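PDB 2BDV: phage-related conserved hypothetical protein, BB2244, which is of unknown function but, as a member of the SOS response associated peptidase (SRAP) family, may act like its relatives on abasic sites in single-stranded DNA. Local coordinates for residues R41-H46 / E53-L58; H46-Q51 / S133-G138; R94-A99 / E176-A181. All blocks are in the same frame, centred on the assembly; numbering follows the deposited sequence.

Interaction 1. Residues R41-H46 / E53-L58; sequences RPLTMH and EALARL
R57 lies across R41 and L43. R57 CB packs on R41 CB at 3.8 Å. CG sits beside the carbonyl oxygen of R41 and comes within 4.1 Å of L43 CD2, while CD, on a chain extended from CG to NE, stays close to R41 O and NE passes it at longer range. NH1 donates to R41 O over 2.7 Å with an N-H...O angle of 155°, the oxygen in the guanidinium plane and the donor in the carbonyl plane. L43 CG covers one guanidinium face toward the rim, next to CZ and 4.0 Å from NH2. L43 and R57 are a non-hydrogen-bonded pair of the antiparallel beta hairpin 43-46/54-57, whose hydrogen-bonded pairs are T44 with A56 and H46 with A54. T44 N donates to A56 O at 2.7 Å, and T44 OG1, placed by chi1 of 78° between the backbone N and the carbonyl carbon, reaches the same oxygen at 3.1 Å from above the carbonyl plane. Just past the strand, L58 packs against T44 and H46, on the side of the sheet that also carries A54 and A56; its CD2 meets CD2 of the H46 ring, tip to tip. On the face carrying L43 and R57, selenomethionine M45 and L55 run side by side, M45 CG tightly packed on L55 CD1 at 3.4 Å. Helix 11-18 covers M45 through Y14, V15 and L18.

Interaction 2. Residues H46-Q51 / S133-G138; sequences HRLVDQ and SAWRRG
L48 and V49 meet W135 and R137 without one direct hydrogen bond between the two segments; the polar link is a water. It donates to L48 O at 3.1 Å and accepts from R137 N at 2.8 Å, so it satisfies a carbonyl of one loop and an amide of the other. The direct contact is mostly carbon on carbon, though R137 N also stands 4.0 Å above the plane of the W135 ring, offset toward the rim. V49 touches two partners with its methyls: CG1, anti to the backbone N (chi1 -174°), lies 3.5 Å from R137 CG, while CG2 touches R137 CB and, at 3.8 Å, W135 CZ3. V49 and R137 cross at about a right angle, and beyond CG the arginine chain bends at chi2 and chi3, its far end leading away from V49. L48 reaches W135 differently, its CD1 approaching the indole at the edge, 4.2 Å from CE3. The same CD1 stands over the centre of the H46 ring, 3.8 Å above its plane. H46 is fixed in turn by L48 N, which donates to H46 ND1 at an N-H...N angle of 173°, although the donor is tilted out of the ring plane. The indole has its own tether, W135 NE1 donating to A139 O. With 266 Å² buried in total and exposed R137 at its margin, this is a surface contact between two irregular loops: the connection of hairpin 43-46/54-57, and the exit from strand 126-133, where S133 OG accepts from W135 N in an ST turn.

Interaction 3. Residues R94-A99 / E176-A181; sequences RILVPA and EWVDPA
R94 and W177 carry most of this contact; each donates a side-chain hydrogen bond to a backbone oxygen of the opposite segment. R94 NE donates to W177 O at 2.7 Å and 164°, with the oxygen in the guanidinium plane and the donor in the carbonyl plane. NH2 adds a weak bond to D179 O, 3.1 Å away, so the arginine spans the C-terminal end of the helix; its charge may complement the carbonyl-rich helix end. R94 NH1 bonds to I90 O. In return W177 NE1 donates to I95 O at 3.0 Å, from above that carbonyl's plane. Just beyond the helix, D179 OD2 accepts from A181 N, an Asx turn. The ring interaction is chiefly CH-pi: R94 CD lies 3.5 Å from the centroid of the W177 six-membered ring and only 6° off its normal. Chi3 of -61° turns NE out of the extended course, toward W177 O. CZ is too distant for more than a weak cation-pi attraction. Among apolar contacts, L96 CD2 packs 3.7 Å from W177 CD1, and L96 CD1 lies 4.2 Å from V178 CB, L96 and V178 crossing at about a right angle. The contact thus joins the end of helix 171-178 to strand 94-99, an outermost strand of the mixed sheet within this chain. Helix 184-191 meets W177 through A187 and L191, and L132 of strand 126-133 touches both R94 and W177.

How the interactions relate
Interaction 3 is buried, interaction 1 partly buried, and interaction 2 lies at the surface; their centres are 10 to 11 Å apart. Chemistry follows place: regular backbone pairing in 41-46/53-58, water and carbon contacts between the loops of 46-51/133-138, and side-chain-to-backbone hydrogen bonds from an arginine and a tryptophan, with CH-pi packing, in 94-99/176-181. H46 belongs to both interactions 1 and 2, ending a hairpin strand in one and opening the hairpin's loop in the other. M45 N probably bonds to L96 O at 2.9 Å, bringing the hairpin against the strand of interaction 3. V178 CG2 packs on H46 CA and R47 N, and L48 CD1 on I95 CG2, so interactions 2 and 3 also touch.

Interaction 1. Residues R41-H46 / E53-L58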
loop_
_atom_site.group_PDB
_atom_site.type_symbol
_atom_site.label_atom_id
_atom_site.label_comp_id
_atom_site.label_asym_id
_atom_site.label_seq_id
_atom_site.Cartn_x
_atom_site.Cartn_y
_atom_site.Cartn_z
ATOM N N ARG A 41 7.742 -6.904 -6.412
ATOM C CA ARG A 41 8.583 -6.029 -5.605
ATOM C C ARG A 41 8.319 -4.571 -5.967
ATOM O O ARG A 41 9.091 -3.961 -6.713
ATOM C CB ARG A 41 10.063 -6.327 -5.858
ATOM C CG ARG A 41 10.468 -7.783 -5.725
ATOM C CD ARG A 41 10.654 -8.177 -4.281
ATOM N NE ARG A 41 11.215 -9.520 -4.158
ATOM C CZ ARG A 41 12.427 -9.872 -4.579
ATOM N NH1 ARG A 41 13.220 -8.977 -5.159
ATOM N NH2 ARG A 41 12.847 -11.120 -4.417
ATOM N N PRO A 42 7.230 -3.987 -5.446
ATOM C CA PRO A 42 6.947 -2.587 -5.773
ATOM C C PRO A 42 7.934 -1.657 -5.081
ATOM O O PRO A 42 8.536 -2.022 -4.078
ATOM C CB PRO A 42 5.526 -2.372 -5.240
ATOM C CG PRO A 42 4.978 -3.770 -5.041
ATOM C CD PRO A 42 6.173 -4.552 -4.595
ATOM N N LEU A 43 8.101 -0.458 -5.626
ATOM C CA LEU A 43 8.979 0.523 -5.010
ATOM C C LEU A 43 8.397 0.886 -3.657
ATOM O O LEU A 43 7.177 0.959 -3.505
ATOM C CB LEU A 43 9.042 1.790 -5.851
ATOM C CG LEU A 43 9.976 1.785 -7.053
ATOM C CD1 LEU A 43 9.719 3.007 -7.912
ATOM C CD2 LEU A 43 11.422 1.760 -6.550
ATOM N N THR A 44 9.267 1.101 -2.676
ATOM C CA THR A 44 8.832 1.509 -1.341
ATOM C C THR A 44 9.864 2.489 -0.793
ATOM O O THR A 44 11.014 2.514 -1.236
ATOM C CB THR A 44 8.729 0.320 -0.322
ATOM O OG1 THR A 44 10.034 -0.032 0.151
ATOM C CG2 THR A 44 8.080 -0.901 -0.957
HETATM N N MSE A 45 9.440 3.297 0.167
HETATM C CA MSE A 45 10.326 4.251 0.813
HETATM C C MSE A 45 10.253 3.981 2.308
HETATM O O MSE A 45 9.169 3.736 2.844
HETATM C CB MSE A 45 9.905 5.679 0.477
HETATM C CG MSE A 45 10.047 5.968 -1.009
HETATM SE SE MSE A 45 9.845 7.822 -1.491
HETATM C CE MSE A 45 7.936 7.907 -1.437
ATOM N N HIS A 46 11.410 4.009 2.968
ATOM C CA HIS A 46 11.483 3.719 4.401
ATOM C C HIS A 46 12.830 4.048 5.048
ATOM O O HIS A 46 13.782 4.445 4.382
ATOM C CB HIS A 46 11.200 2.235 4.627
ATOM C CG HIS A 46 12.231 1.332 4.020
ATOM N ND1 HIS A 46 13.524 1.251 4.493
ATOM C CD2 HIS A 46 12.165 0.493 2.957
ATOM C CE1 HIS A 46 14.211 0.399 3.749
ATOM N NE2 HIS A 46 13.410 -0.073 2.812
ATOM N N GLU A 53 17.180 7.053 5.232
ATOM C CA GLU A 53 16.086 7.182 4.282
ATOM C C GLU A 53 16.459 6.405 3.028
ATOM O O GLU A 53 17.585 6.497 2.547
ATOM C CB GLU A 53 15.830 8.657 3.931
ATOM C CG GLU A 53 15.303 9.485 5.096
ATOM C CD GLU A 53 16.402 10.095 5.967
ATOM O OE1 GLU A 53 17.574 9.643 5.899
ATOM O OE2 GLU A 53 16.081 11.031 6.729
ATOM N N ALA A 54 15.524 5.633 2.501
ATOM C CA ALA A 54 15.830 4.875 1.307
ATOM C C ALA A 54 14.636 4.650 0.394
ATOM O O ALA A 54 13.472 4.787 0.793
ATOM C CB ALA A 54 16.441 3.539 1.688
ATOM N N LEU A 55 14.965 4.300 -0.845
ATOM C CA LEU A 55 14.002 4.001 -1.884
ATOM C C LEU A 55 14.445 2.646 -2.425
ATOM O O LEU A 55 15.452 2.555 -3.126
ATOM C CB LEU A 55 14.067 5.058 -2.985
ATOM C CG LEU A 55 13.150 4.815 -4.192
ATOM C CD1 LEU A 55 11.711 5.063 -3.786
ATOM C CD2 LEU A 55 13.536 5.742 -5.342
ATOM N N ALA A 56 13.702 1.597 -2.071
ATOM C CA ALA A 56 14.021 0.237 -2.496
ATOM C C ALA A 56 12.776 -0.585 -2.818
ATOM O O ALA A 56 11.650 -0.172 -2.538
ATOM C CB ALA A 56 14.834 -0.470 -1.413
ATOM N N ARG A 57 12.992 -1.757 -3.404
ATOM C CA ARG A 57 11.902 -2.646 -3.772
ATOM C C ARG A 57 11.733 -3.751 -2.750
ATOM O O ARG A 57 12.646 -4.534 -2.498
ATOM C CB ARG A 57 12.156 -3.253 -5.155
ATOM C CG ARG A 57 12.068 -2.243 -6.274
ATOM C CD ARG A 57 12.162 -2.901 -7.634
ATOM N NE ARG A 57 11.938 -1.931 -8.711
ATOM C CZ ARG A 57 10.740 -1.542 -9.138
ATOM N NH1 ARG A 57 9.640 -2.040 -8.592
ATOM N NH2 ARG A 57 10.643 -0.646 -10.103
ATOM N N LEU A 58 10.554 -3.814 -2.154
ATOM C CA LEU A 58 10.273 -4.831 -1.152
ATOM C C LEU A 58 9.125 -5.698 -1.660
ATOM O O LEU A 58 8.321 -5.257 -2.487
ATOM C CB LEU A 58 9.913 -4.150 0.177
ATOM C CG LEU A 58 11.057 -3.762 1.133
ATOM C CD1 LEU A 58 12.176 -3.057 0.388
ATOM C CD2 LEU A 58 10.503 -2.882 2.239
#

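Interaction 2. Residues H46-Q51 / S133-G138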
loop_
_atom_site.group_PDB
_atom_site.type_symbol
_atom_site.label_atom_id
_atom_site.label_comp_id
_atom_site.label_asym_id
_atom_site.label_seq_id
_atom_site.Cartn_x
_atom_site.Cartn_y
_atom_site.Cartn_z
ATOM N N HIS A 46 11.410 4.009 2.968
ATOM C CA HIS A 46 11.483 3.719 4.401
ATOM C C HIS A 46 12.830 4.048 5.048
ATOM O O HIS A 46 13.782 4.445 4.382
ATOM C CB HIS A 46 11.200 2.235 4.627
ATOM C CG HIS A 46 12.231 1.332 4.020
ATOM N ND1 HIS A 46 13.524 1.251 4.493
ATOM C CD2 HIS A 46 12.165 0.493 2.957
ATOM C CE1 HIS A 46 14.211 0.399 3.749
ATOM N NE2 HIS A 46 13.410 -0.073 2.812
ATOM N N ARG A 47 12.886 3.850 6.361
ATOM C CA ARG A 47 14.091 4.081 7.144
ATOM C C ARG A 47 14.243 2.890 8.093
ATOM O O ARG A 47 14.495 3.049 9.287
ATOM C CB ARG A 47 13.954 5.388 7.930
ATOM C CG ARG A 47 13.622 6.565 7.032
ATOM C CD ARG A 47 13.423 7.839 7.815
ATOM N NE ARG A 47 14.630 8.262 8.521
ATOM C CZ ARG A 47 14.663 9.295 9.356
ATOM N NH1 ARG A 47 15.789 9.626 9.971
ATOM N NH2 ARG A 47 13.554 9.989 9.584
ATOM N N LEU A 48 14.091 1.689 7.539
ATOM C CA LEU A 48 14.166 0.459 8.322
ATOM C C LEU A 48 15.564 0.044 8.766
ATOM O O LEU A 48 15.722 -0.640 9.778
ATOM C CB LEU A 48 13.530 -0.688 7.535
ATOM C CG LEU A 48 12.072 -0.455 7.143
ATOM C CD1 LEU A 48 11.559 -1.629 6.307
ATOM C CD2 LEU A 48 11.240 -0.265 8.391
ATOM N N VAL A 49 16.575 0.444 8.005
ATOM C CA VAL A 49 17.942 0.089 8.346
ATOM C C VAL A 49 18.769 1.307 8.753
ATOM O O VAL A 49 19.032 2.195 7.937
ATOM C CB VAL A 49 18.636 -0.619 7.167
ATOM C CG1 VAL A 49 20.016 -1.126 7.601
ATOM C CG2 VAL A 49 17.764 -1.779 6.668
ATOM N N ASP A 50 19.172 1.329 10.023
ATOM C CA ASP A 50 19.979 2.412 10.586
ATOM C C ASP A 50 19.383 3.804 10.375
ATOM O O ASP A 50 20.109 4.755 10.107
ATOM C CB ASP A 50 21.391 2.362 9.999
ATOM C CG ASP A 50 22.230 1.245 10.591
ATOM O OD1 ASP A 50 23.183 0.817 9.907
ATOM O OD2 ASP A 50 21.960 0.806 11.743
ATOM N N GLN A 51 18.062 3.904 10.498
ATOM C CA GLN A 51 17.337 5.163 10.347
ATOM C C GLN A 51 17.587 5.886 9.025
ATOM O O GLN A 51 17.140 7.009 8.843
ATOM C CB GLN A 51 17.678 6.100 11.511
ATOM C CG GLN A 51 17.524 5.457 12.882
ATOM C CD GLN A 51 17.817 6.420 14.030
ATOM O OE1 GLN A 51 17.674 6.067 15.203
ATOM N NE2 GLN A 51 18.229 7.640 13.694
ATOM N N SER A 133 5.939 -3.784 6.951
ATOM C CA SER A 133 6.762 -4.833 6.379
ATOM C C SER A 133 7.502 -5.622 7.449
ATOM O O SER A 133 7.839 -5.097 8.512
ATOM C CB SER A 133 7.760 -4.207 5.394
ATOM O OG SER A 133 8.781 -5.115 5.024
ATOM N N ALA A 134 7.736 -6.895 7.165
ATOM C CA ALA A 134 8.451 -7.755 8.083
ATOM C C ALA A 134 9.884 -7.911 7.588
ATOM O O ALA A 134 10.646 -8.722 8.109
ATOM C CB ALA A 134 7.774 -9.111 8.170
ATOM N N TRP A 135 10.265 -7.159 6.566
ATOM C CA TRP A 135 11.634 -7.291 6.106
ATOM C C TRP A 135 12.534 -6.455 7.012
ATOM O O TRP A 135 12.110 -5.436 7.559
ATOM C CB TRP A 135 11.780 -6.827 4.659
ATOM C CG TRP A 135 13.190 -6.909 4.182
ATOM C CD1 TRP A 135 13.820 -8.000 3.656
ATOM C CD2 TRP A 135 14.161 -5.858 4.203
ATOM N NE1 TRP A 135 15.126 -7.689 3.344
ATOM C CE2 TRP A 135 15.358 -6.377 3.670
ATOM C CE3 TRP A 135 14.134 -4.523 4.623
ATOM C CZ2 TRP A 135 16.518 -5.612 3.546
ATOM C CZ3 TRP A 135 15.282 -3.759 4.502
ATOM C CH2 TRP A 135 16.460 -4.304 3.965
ATOM N N ARG A 136 13.767 -6.912 7.192
ATOM C CA ARG A 136 14.753 -6.211 8.007
ATOM C C ARG A 136 16.114 -6.500 7.380
ATOM O O ARG A 136 16.261 -7.478 6.646
ATOM C CB ARG A 136 14.723 -6.713 9.454
ATOM C CG ARG A 136 13.400 -6.505 10.177
ATOM C CD ARG A 136 13.140 -5.053 10.562
ATOM N NE ARG A 136 11.901 -4.961 11.335
ATOM C CZ ARG A 136 10.680 -4.936 10.810
ATOM N NH1 ARG A 136 10.515 -4.974 9.492
ATOM N NH2 ARG A 136 9.620 -4.918 11.612
ATOM N N ARG A 137 17.102 -5.658 7.669
ATOM C CA ARG A 137 18.452 -5.813 7.113
ATOM C C ARG A 137 19.008 -7.232 7.256
ATOM O O ARG A 137 18.990 -7.811 8.340
ATOM C CB ARG A 137 19.416 -4.816 7.778
ATOM C CG ARG A 137 20.718 -4.551 6.999
ATOM C CD ARG A 137 21.804 -5.597 7.260
ATOM N NE ARG A 137 22.399 -5.466 8.593
ATOM C CZ ARG A 137 23.304 -6.301 9.103
ATOM N NH1 ARG A 137 23.781 -6.092 10.323
ATOM N NH2 ARG A 137 23.731 -7.345 8.402
ATOM N N GLY A 138 19.505 -7.780 6.149
ATOM C CA GLY A 138 20.062 -9.120 6.166
ATOM C C GLY A 138 19.045 -10.211 5.884
ATOM O O GLY A 138 19.415 -11.363 5.659
HETATM O O HOH W 1 16.816 -3.514 9.494
#

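Interaction 3. Residues R94-A99 / E176-A181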
loop_
_atom_site.group_PDB
_atom_site.type_symbol
_atom_site.label_atom_id
_atom_site.label_comp_id
_atom_site.label_asym_id
_atom_site.label_seq_id
_atom_site.Cartn_x
_atom_site.Cartn_y
_atom_site.Cartn_z
ATOM N N ARG A 94 7.370 0.031 9.869
ATOM C CA ARG A 94 6.602 1.046 9.143
ATOM C C ARG A 94 7.281 1.539 7.861
ATOM O O ARG A 94 8.414 2.022 7.884
ATOM C CB ARG A 94 6.305 2.248 10.051
ATOM C CG ARG A 94 5.519 1.916 11.324
ATOM C CD ARG A 94 5.070 3.197 12.049
ATOM N NE ARG A 94 6.206 4.024 12.459
ATOM C CZ ARG A 94 6.781 3.975 13.656
ATOM N NH1 ARG A 94 6.328 3.141 14.588
ATOM N NH2 ARG A 94 7.818 4.752 13.913
ATOM N N ILE A 95 6.576 1.404 6.745
ATOM C CA ILE A 95 7.091 1.839 5.453
ATOM C C ILE A 95 6.004 2.569 4.668
ATOM O O ILE A 95 4.837 2.597 5.063
ATOM C CB ILE A 95 7.554 0.637 4.591
ATOM C CG1 ILE A 95 6.340 -0.170 4.116
ATOM C CG2 ILE A 95 8.480 -0.263 5.401
ATOM C CD1 ILE A 95 6.619 -1.107 2.930
ATOM N N LEU A 96 6.404 3.151 3.549
ATOM C CA LEU A 96 5.479 3.840 2.678
ATOM C C LEU A 96 5.602 3.195 1.303
ATOM O O LEU A 96 6.691 2.794 0.891
ATOM C CB LEU A 96 5.821 5.331 2.590
ATOM C CG LEU A 96 5.688 6.077 3.916
ATOM C CD1 LEU A 96 6.474 7.370 3.888
ATOM C CD2 LEU A 96 4.205 6.338 4.188
ATOM N N VAL A 97 4.472 3.070 0.613
ATOM C CA VAL A 97 4.444 2.511 -0.729
ATOM C C VAL A 97 3.889 3.579 -1.658
ATOM O O VAL A 97 2.683 3.858 -1.651
ATOM C CB VAL A 97 3.523 1.278 -0.836
ATOM C CG1 VAL A 97 3.512 0.780 -2.275
ATOM C CG2 VAL A 97 3.998 0.172 0.096
ATOM N N PRO A 98 4.757 4.201 -2.465
ATOM C CA PRO A 98 4.303 5.240 -3.390
ATOM C C PRO A 98 3.423 4.662 -4.501
ATOM O O PRO A 98 3.611 3.517 -4.924
ATOM C CB PRO A 98 5.611 5.822 -3.910
ATOM C CG PRO A 98 6.537 4.668 -3.854
ATOM C CD PRO A 98 6.218 4.051 -2.526
ATOM N N ALA A 99 2.462 5.465 -4.959
ATOM C CA ALA A 99 1.536 5.057 -6.006
ATOM C C ALA A 99 0.803 6.226 -6.666
ATOM O O ALA A 99 0.400 7.190 -6.008
ATOM C CB ALA A 99 0.517 4.078 -5.436
ATOM N N GLU A 176 6.558 11.495 9.358
ATOM C CA GLU A 176 6.501 11.086 10.753
ATOM C C GLU A 176 6.320 9.575 10.837
ATOM O O GLU A 176 6.936 8.927 11.670
ATOM C CB GLU A 176 5.352 11.781 11.460
ATOM C CG GLU A 176 5.697 12.272 12.844
ATOM C CD GLU A 176 4.514 12.954 13.484
ATOM O OE1 GLU A 176 3.719 13.551 12.728
ATOM O OE2 GLU A 176 4.377 12.904 14.725
ATOM N N TRP A 177 5.484 9.019 9.961
ATOM C CA TRP A 177 5.242 7.584 9.952
ATOM C C TRP A 177 6.522 6.764 9.754
ATOM O O TRP A 177 6.758 5.811 10.489
ATOM C CB TRP A 177 4.206 7.242 8.868
ATOM C CG TRP A 177 3.962 5.763 8.638
ATOM C CD1 TRP A 177 4.449 5.001 7.608
ATOM C CD2 TRP A 177 3.129 4.894 9.417
ATOM N NE1 TRP A 177 3.965 3.715 7.693
ATOM C CE2 TRP A 177 3.159 3.619 8.796
ATOM C CE3 TRP A 177 2.363 5.064 10.580
ATOM C CZ2 TRP A 177 2.444 2.523 9.300
ATOM C CZ3 TRP A 177 1.654 3.975 11.078
ATOM C CH2 TRP A 177 1.702 2.718 10.437
ATOM N N VAL A 178 7.362 7.142 8.790
ATOM C CA VAL A 178 8.595 6.394 8.523
ATOM C C VAL A 178 9.750 6.677 9.508
ATOM O O VAL A 178 10.735 5.936 9.544
ATOM C CB VAL A 178 9.092 6.641 7.063
ATOM C CG1 VAL A 178 9.448 8.119 6.868
ATOM C CG2 VAL A 178 10.319 5.781 6.768
ATOM N N ASP A 179 9.613 7.737 10.305
ATOM C CA ASP A 179 10.616 8.158 11.299
ATOM C C ASP A 179 10.681 7.162 12.462
ATOM O O ASP A 179 9.773 7.100 13.297
ATOM C CB ASP A 179 10.258 9.564 11.821
ATOM C CG ASP A 179 11.394 10.227 12.615
ATOM O OD1 ASP A 179 11.393 11.478 12.700
ATOM O OD2 ASP A 179 12.263 9.517 13.162
ATOM N N PRO A 180 11.769 6.381 12.538
ATOM C CA PRO A 180 11.949 5.387 13.598
ATOM C C PRO A 180 11.813 5.961 15.014
ATOM O O PRO A 180 11.551 5.227 15.966
ATOM C CB PRO A 180 13.341 4.827 13.309
ATOM C CG PRO A 180 14.049 5.976 12.687
ATOM C CD PRO A 180 13.010 6.560 11.763
ATOM N N ALA A 181 11.972 7.276 15.139
ATOM C CA ALA A 181 11.875 7.937 16.434
ATOM C C ALA A 181 10.437 8.107 16.924
ATOM O O ALA A 181 10.198 8.227 18.128
ATOM C CB ALA A 181 12.564 9.295 16.375
#